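Long-range contacts in carbohydrate binding family 6 (Clostridium thermocellum, PDB 5A8C), which hydrolyses non-reducing terminal alpha-L-arabinofuranoside residues, as a family 43 glycoside hydrolase built on a five-bladed beta-propeller: residues 37-42 with 266-271; 47-52 with 272-277. All coordinates share one frame; numbering follows the deposited sequence.

In the fold
Both contacts join the first four-stranded sheet of the propeller (36-45, 48-56, 70-76, 83-90) to the last sheet (270-274, 277-284, 300-306), across more than 200 residues of sequence. Their segments alternate along the chain: 37-42, 47-52, 266-271, 272-277. Strand 270-274 serves both contacts, while strands 36-45 and 48-56 are adjacent in one sheet. The chain turns a corner at D39; before it, T37 bonds to R299, next to the last sheet, consistent with closing the ring. The two centres lie about 14 Å apart; that of contact 1 is about 5 Å from the centre of the chain, that of contact 2 about 15 Å. Together they carry one interface from ligand pocket and metal to the surface.

Contact 1 of 2, residues 37-42 with 266-271. With CA (calcium ion), chain B; TRS (2-amino-2-hydroxymethyl-propane-1,3-diol), chain C.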
loop_
_atom_site.group_PDB
_atom_site.type_symbol
_atom_site.label_atom_id
_atom_site.label_comp_id
_atom_site.label_asym_id
_atom_site.label_seq_id
_atom_site.Cartn_x
_atom_site.Cartn_y
_atom_site.Cartn_z
ATOM N N THR A 37 10.989 -4.512 5.948
ATOM C CA THR A 37 9.688 -4.486 5.272
ATOM C C THR A 37 9.138 -3.081 5.286
ATOM O O THR A 37 9.308 -2.314 6.240
ATOM C CB THR A 37 8.675 -5.415 6.023
ATOM O OG1 THR A 37 8.601 -5.136 7.413
ATOM C CG2 THR A 37 9.030 -6.883 5.784
ATOM N N ALA A 38 8.401 -2.736 4.212
ATOM C CA ALA A 38 7.872 -1.385 4.043
ATOM C C ALA A 38 6.556 -1.426 3.257
ATOM O O ALA A 38 6.186 -2.446 2.656
ATOM C CB ALA A 38 8.858 -0.508 3.279
ATOM N N ASP A 39 5.862 -0.303 3.294
ATOM C CA ASP A 39 4.718 -0.090 2.349
ATOM C C ASP A 39 3.663 -1.177 2.432
ATOM O O ASP A 39 3.258 -1.763 1.424
ATOM C CB ASP A 39 5.224 0.016 0.902
ATOM C CG ASP A 39 6.396 0.933 0.738
ATOM O OD1 ASP A 39 6.440 1.998 1.367
ATOM O OD2 ASP A 39 7.279 0.570 -0.129
ATOM N N PRO A 40 3.209 -1.517 3.648
ATOM C CA PRO A 40 2.311 -2.662 3.784
ATOM C C PRO A 40 0.956 -2.511 3.116
ATOM O O PRO A 40 0.394 -1.388 3.062
ATOM C CB PRO A 40 2.159 -2.778 5.285
ATOM C CG PRO A 40 2.328 -1.376 5.797
ATOM C CD PRO A 40 3.436 -0.834 4.931
ATOM N N ALA A 41 0.392 -3.645 2.750
ATOM C CA ALA A 41 -1.008 -3.788 2.386
ATOM C C ALA A 41 -1.521 -5.057 3.062
ATOM O O ALA A 41 -0.768 -5.990 3.294
ATOM C CB ALA A 41 -1.188 -3.841 0.876
ATOM N N ALA A 42 -2.804 -5.126 3.340
ATOM C CA ALA A 42 -3.343 -6.223 4.150
ATOM C C ALA A 42 -4.639 -6.759 3.620
ATOM O O ALA A 42 -5.463 -6.030 3.067
ATOM C CB ALA A 42 -3.525 -5.789 5.595
ATOM N N ASN A 266 9.917 8.609 4.487
ATOM C CA ASN A 266 8.634 8.270 3.936
ATOM C C ASN A 266 7.751 7.486 4.886
ATOM O O ASN A 266 8.184 6.846 5.863
ATOM C CB ASN A 266 8.755 7.625 2.557
ATOM C CG ASN A 266 9.675 6.431 2.517
ATOM O OD1 ASN A 266 9.796 5.674 3.507
ATOM N ND2 ASN A 266 10.384 6.277 1.412
ATOM N N ASN A 267 6.457 7.539 4.577
ATOM C CA ASN A 267 5.361 7.104 5.437
ATOM C C ASN A 267 4.340 6.426 4.521
ATOM O O ASN A 267 3.971 7.052 3.518
ATOM C CB ASN A 267 4.799 8.360 6.132
ATOM C CG ASN A 267 3.944 8.143 7.359
ATOM O OD1 ASN A 267 3.587 7.026 7.741
ATOM N ND2 ASN A 267 3.609 9.266 8.013
ATOM N N HIS A 268 3.966 5.166 4.761
ATOM C CA HIS A 268 3.124 4.436 3.813
ATOM C C HIS A 268 2.259 3.461 4.581
ATOM O O HIS A 268 2.725 2.787 5.481
ATOM C CB HIS A 268 4.007 3.674 2.836
ATOM C CG HIS A 268 3.307 3.218 1.564
ATOM N ND1 HIS A 268 3.718 3.666 0.331
ATOM C CD2 HIS A 268 2.278 2.358 1.326
ATOM C CE1 HIS A 268 2.932 3.083 -0.583
ATOM N NE2 HIS A 268 2.042 2.319 -0.020
ATOM N N HIS A 269 0.994 3.396 4.242
ATOM C CA HIS A 269 0.009 2.691 5.058
ATOM C C HIS A 269 -0.990 1.859 4.265
ATOM O O HIS A 269 -1.159 2.004 3.028
ATOM C CB HIS A 269 -0.831 3.841 5.757
ATOM C CG HIS A 269 -1.726 4.526 4.785
ATOM N ND1 HIS A 269 -1.250 5.106 3.625
ATOM C CD2 HIS A 269 -3.088 4.486 4.689
ATOM C CE1 HIS A 269 -2.307 5.423 2.882
ATOM N NE2 HIS A 269 -3.438 5.115 3.521
ATOM N N ALA A 270 -1.770 1.104 5.034
ATOM C CA ALA A 270 -3.022 0.501 4.550
ATOM C C ALA A 270 -3.989 0.533 5.738
ATOM O O ALA A 270 -3.597 0.477 6.888
ATOM C CB ALA A 270 -2.867 -0.882 3.999
ATOM N N ILE A 271 -5.286 0.541 5.422
ATOM C CA ILE A 271 -6.380 0.492 6.415
ATOM C C ILE A 271 -7.188 -0.777 6.205
ATOM O O ILE A 271 -7.584 -1.044 5.066
ATOM C CB ILE A 271 -7.275 1.754 6.254
ATOM C CG1 ILE A 271 -6.471 3.012 6.532
ATOM C CG2 ILE A 271 -8.489 1.644 7.140
ATOM C CD1 ILE A 271 -7.104 4.319 6.169
HETATM CA CA CA B . 0.031 1.138 -0.910
HETATM C C TRS C . 7.774 3.988 -2.239
HETATM C C1 TRS C . 7.727 4.458 -3.688
HETATM C C2 TRS C . 6.376 3.630 -1.759
HETATM C C3 TRS C . 8.759 2.797 -2.067
HETATM N N TRS C . 8.277 5.128 -1.383
HETATM O O1 TRS C . 7.168 3.415 -4.481
HETATM O O2 TRS C . 5.572 4.801 -1.584
HETATM O O3 TRS C . 9.002 2.449 -0.738
HETATM O O HOH W 1 1.573 -0.714 -0.593
HETATM O O HOH W 2 -0.754 0.133 1.110
HETATM O O HOH W 3 -1.097 2.911 0.398
HETATM O O HOH W 4 0.850 0.640 -3.184
HETATM O O HOH W 5 -0.693 2.844 -2.501
HETATM O O HOH W 6 -1.884 0.010 -1.744
#
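D39 CB lies over one face of the H268 imidazole, 3.8 Å from the ring centroid and 10° off the ring normal, a CH-pi contact. D39 OD1 lies against H268 CB at 3.3 Å but makes no hydrogen bond to the ring, whose two nitrogens are engaged elsewhere. H268 NE2 binds the calcium ion at 2.5 Å; six waters complete its shell. At the ring edge, H268 ND1 donates a bent bond (133°) to O2 of a Tris molecule, probably from the crystallisation liquor. Tris O3 donates to D39 OD2 at 2.6 Å, and D39 OD2 is also hydrogen-bonded to S54 OG. Histidine thus suits a place between metal and ligand. D39 stands at a corner of the chain, its N hydrogen-bonded to H283 ND1. Waters 1, 2 and 3 of the calcium shell donate to D39 O, P40 O and H269 O, carbonyls of both segments. The apolar P40 ring packs CD on H268 O at 3.7 Å and touches I51 and V281. A270 is small enough for its CB to pack 3.4 Å from P40 O. D162, E211, Y66 and R299 also hold Tris, probably where sugar binds, consistent with a family 43 propeller active site.

Contact 2 of 2, residues 47-52 with 272-277; sequences GRLYIY and VEYKGN
G47, L49 and V272, Y274 and K275 form a packing contact between two propeller blades, partly open at its outer end. Strand 48-52 runs roughly antiparallel to strand 272-274, at 154°, but the axes are 8.8 Å apart and no backbone bonds join them: side chains fill the gap. Y274 and L49 carry the larger shares. L49 CB stands over the ring centre, 3.9 Å from the Y274 centroid, in a CH-pi contact, while K275 CG covers the opposite face. With its CG anti to the backbone N (chi1 178°), Y274 extends across the interface, and its OH donates to G47 O at 2.7 Å, tilted 30° from the carbonyl plane. Tyrosine suits this place because one side chain offers apolar faces and a polar tip. Beyond CG the K275 chain is extended, which takes NZ to a weak 3.2 Å bond with Y274 OH; water 7 links K275 NZ and G47 O as well. Further in, L49 CD1 meets V272 CG1 at 4.1 Å, branched apolar groups suited to packing between the blades; L49 and Y274 both rest on V44. G47 and G276 have positive phi, which favours glycine. Y274 to N277 is a type I' turn, closed by reciprocal bonds, Y274 N to N277 O at 2.8 Å and N277 N to Y274 O at 3.2 Å: a two-residue beta hairpin, packed against the neighbouring blade of the beta-propeller.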
loop_
_atom_site.group_PDB
_atom_site.type_symbol
_atom_site.label_atom_id
_atom_site.label_comp_id
_atom_site.label_asym_id
_atom_site.label_seq_id
_atom_site.Cartn_x
_atom_site.Cartn_y
_atom_site.Cartn_z
ATOM N N GLY A 47 -9.860 -16.282 8.439
ATOM C CA GLY A 47 -9.649 -15.966 9.816
ATOM C C GLY A 47 -8.302 -15.358 10.148
ATOM O O GLY A 47 -8.081 -15.075 11.316
ATOM N N ARG A 48 -7.427 -15.192 9.155
ATOM C CA ARG A 48 -6.105 -14.629 9.365
ATOM C C ARG A 48 -6.010 -13.273 8.692
ATOM O O ARG A 48 -6.603 -13.011 7.639
ATOM C CB ARG A 48 -5.035 -15.541 8.762
ATOM C CG ARG A 48 -4.963 -16.912 9.431
ATOM C CD ARG A 48 -3.805 -17.744 8.917
ATOM N NE ARG A 48 -2.531 -17.256 9.388
ATOM C CZ ARG A 48 -2.021 -17.542 10.584
ATOM N NH1 ARG A 48 -2.647 -18.290 11.477
ATOM N NH2 ARG A 48 -0.858 -17.003 10.883
ATOM N N LEU A 49 -5.173 -12.423 9.277
ATOM C CA LEU A 49 -4.772 -11.140 8.698
ATOM C C LEU A 49 -3.404 -11.326 8.057
ATOM O O LEU A 49 -2.437 -11.677 8.757
ATOM C CB LEU A 49 -4.722 -10.087 9.786
ATOM C CG LEU A 49 -4.293 -8.679 9.333
ATOM C CD1 LEU A 49 -5.224 -8.089 8.322
ATOM C CD2 LEU A 49 -4.144 -7.761 10.530
ATOM N N TYR A 50 -3.343 -11.147 6.739
ATOM C CA TYR A 50 -2.118 -11.251 5.956
ATOM C C TYR A 50 -1.668 -9.843 5.628
ATOM O O TYR A 50 -2.436 -9.019 5.150
ATOM C CB TYR A 50 -2.353 -12.027 4.647
ATOM C CG TYR A 50 -2.670 -13.481 4.820
ATOM C CD1 TYR A 50 -3.953 -13.904 5.075
ATOM C CD2 TYR A 50 -1.675 -14.421 4.709
ATOM C CE1 TYR A 50 -4.227 -15.254 5.266
ATOM C CE2 TYR A 50 -1.912 -15.786 4.912
ATOM C CZ TYR A 50 -3.209 -16.187 5.190
ATOM O OH TYR A 50 -3.496 -17.535 5.373
ATOM N N ILE A 51 -0.353 -9.608 5.811
ATOM C CA ILE A 51 0.281 -8.317 5.451
ATOM C C ILE A 51 1.367 -8.597 4.422
ATOM O O ILE A 51 2.207 -9.486 4.619
ATOM C CB ILE A 51 0.881 -7.613 6.689
ATOM C CG1 ILE A 51 -0.166 -7.394 7.779
ATOM C CG2 ILE A 51 1.445 -6.268 6.242
ATOM C CD1 ILE A 51 0.411 -6.794 9.057
ATOM N N TYR A 52 1.295 -7.847 3.312
ATOM C CA TYR A 52 2.258 -7.942 2.230
ATOM C C TYR A 52 3.047 -6.651 2.216
ATOM O O TYR A 52 2.438 -5.562 2.266
ATOM C CB TYR A 52 1.502 -8.106 0.872
ATOM C CG TYR A 52 0.675 -9.344 0.822
ATOM C CD1 TYR A 52 -0.572 -9.400 1.458
ATOM C CD2 TYR A 52 1.105 -10.496 0.203
ATOM C CE1 TYR A 52 -1.334 -10.531 1.436
ATOM C CE2 TYR A 52 0.349 -11.648 0.169
ATOM C CZ TYR A 52 -0.874 -11.673 0.814
ATOM O OH TYR A 52 -1.676 -12.782 0.823
ATOM N N VAL A 272 -7.416 -1.520 7.279
ATOM C CA VAL A 272 -8.052 -2.806 7.126
ATOM C C VAL A 272 -8.914 -3.095 8.358
ATOM O O VAL A 272 -8.540 -2.776 9.483
ATOM C CB VAL A 272 -6.975 -3.944 6.904
ATOM C CG1 VAL A 272 -6.064 -4.120 8.127
ATOM C CG2 VAL A 272 -7.591 -5.264 6.516
ATOM N N GLU A 273 -10.036 -3.766 8.127
ATOM C CA GLU A 273 -10.916 -4.233 9.213
ATOM C C GLU A 273 -10.620 -5.710 9.459
ATOM O O GLU A 273 -10.498 -6.511 8.520
ATOM C CB GLU A 273 -12.369 -4.058 8.822
ATOM C CG GLU A 273 -13.311 -4.289 9.989
ATOM C CD GLU A 273 -14.771 -4.190 9.649
ATOM O OE1 GLU A 273 -15.143 -4.135 8.460
ATOM O OE2 GLU A 273 -15.560 -4.194 10.632
ATOM N N TYR A 274 -10.480 -6.079 10.732
ATOM C CA TYR A 274 -10.195 -7.480 11.092
ATOM C C TYR A 274 -10.908 -7.784 12.384
ATOM O O TYR A 274 -10.684 -7.091 13.397
ATOM C CB TYR A 274 -8.686 -7.703 11.216
ATOM C CG TYR A 274 -8.273 -9.120 11.643
ATOM C CD1 TYR A 274 -8.702 -10.238 10.907
ATOM C CD2 TYR A 274 -7.510 -9.337 12.767
ATOM C CE1 TYR A 274 -8.296 -11.511 11.231
ATOM C CE2 TYR A 274 -7.084 -10.610 13.078
ATOM C CZ TYR A 274 -7.524 -11.700 12.340
ATOM O OH TYR A 274 -7.092 -12.958 12.716
ATOM N N LYS A 275 -11.831 -8.740 12.338
ATOM C CA LYS A 275 -12.582 -9.179 13.517
ATOM C C LYS A 275 -13.273 -8.003 14.199
ATOM O O LYS A 275 -13.280 -7.900 15.423
ATOM C CB LYS A 275 -11.709 -9.994 14.450
ATOM C CG LYS A 275 -11.269 -11.322 13.807
ATOM C CD LYS A 275 -10.335 -12.133 14.667
ATOM C CE LYS A 275 -10.074 -13.516 14.070
ATOM N NZ LYS A 275 -9.065 -14.321 14.870
ATOM N N GLY A 276 -13.893 -7.161 13.395
ATOM C CA GLY A 276 -14.729 -6.100 13.893
ATOM C C GLY A 276 -14.021 -4.856 14.384
ATOM O O GLY A 276 -14.695 -3.934 14.839
ATOM N N ASN A 277 -12.688 -4.818 14.317
ATOM C CA ASN A 277 -11.896 -3.650 14.659
ATOM C C ASN A 277 -11.136 -3.191 13.404
ATOM O O ASN A 277 -10.962 -3.949 12.480
ATOM C CB ASN A 277 -10.908 -3.994 15.757
ATOM C CG ASN A 277 -11.586 -4.399 17.032
ATOM O OD1 ASN A 277 -11.463 -5.557 17.495
ATOM N ND2 ASN A 277 -12.372 -3.529 17.563
HETATM O O HOH W 7 -9.137 -16.622 13.443
#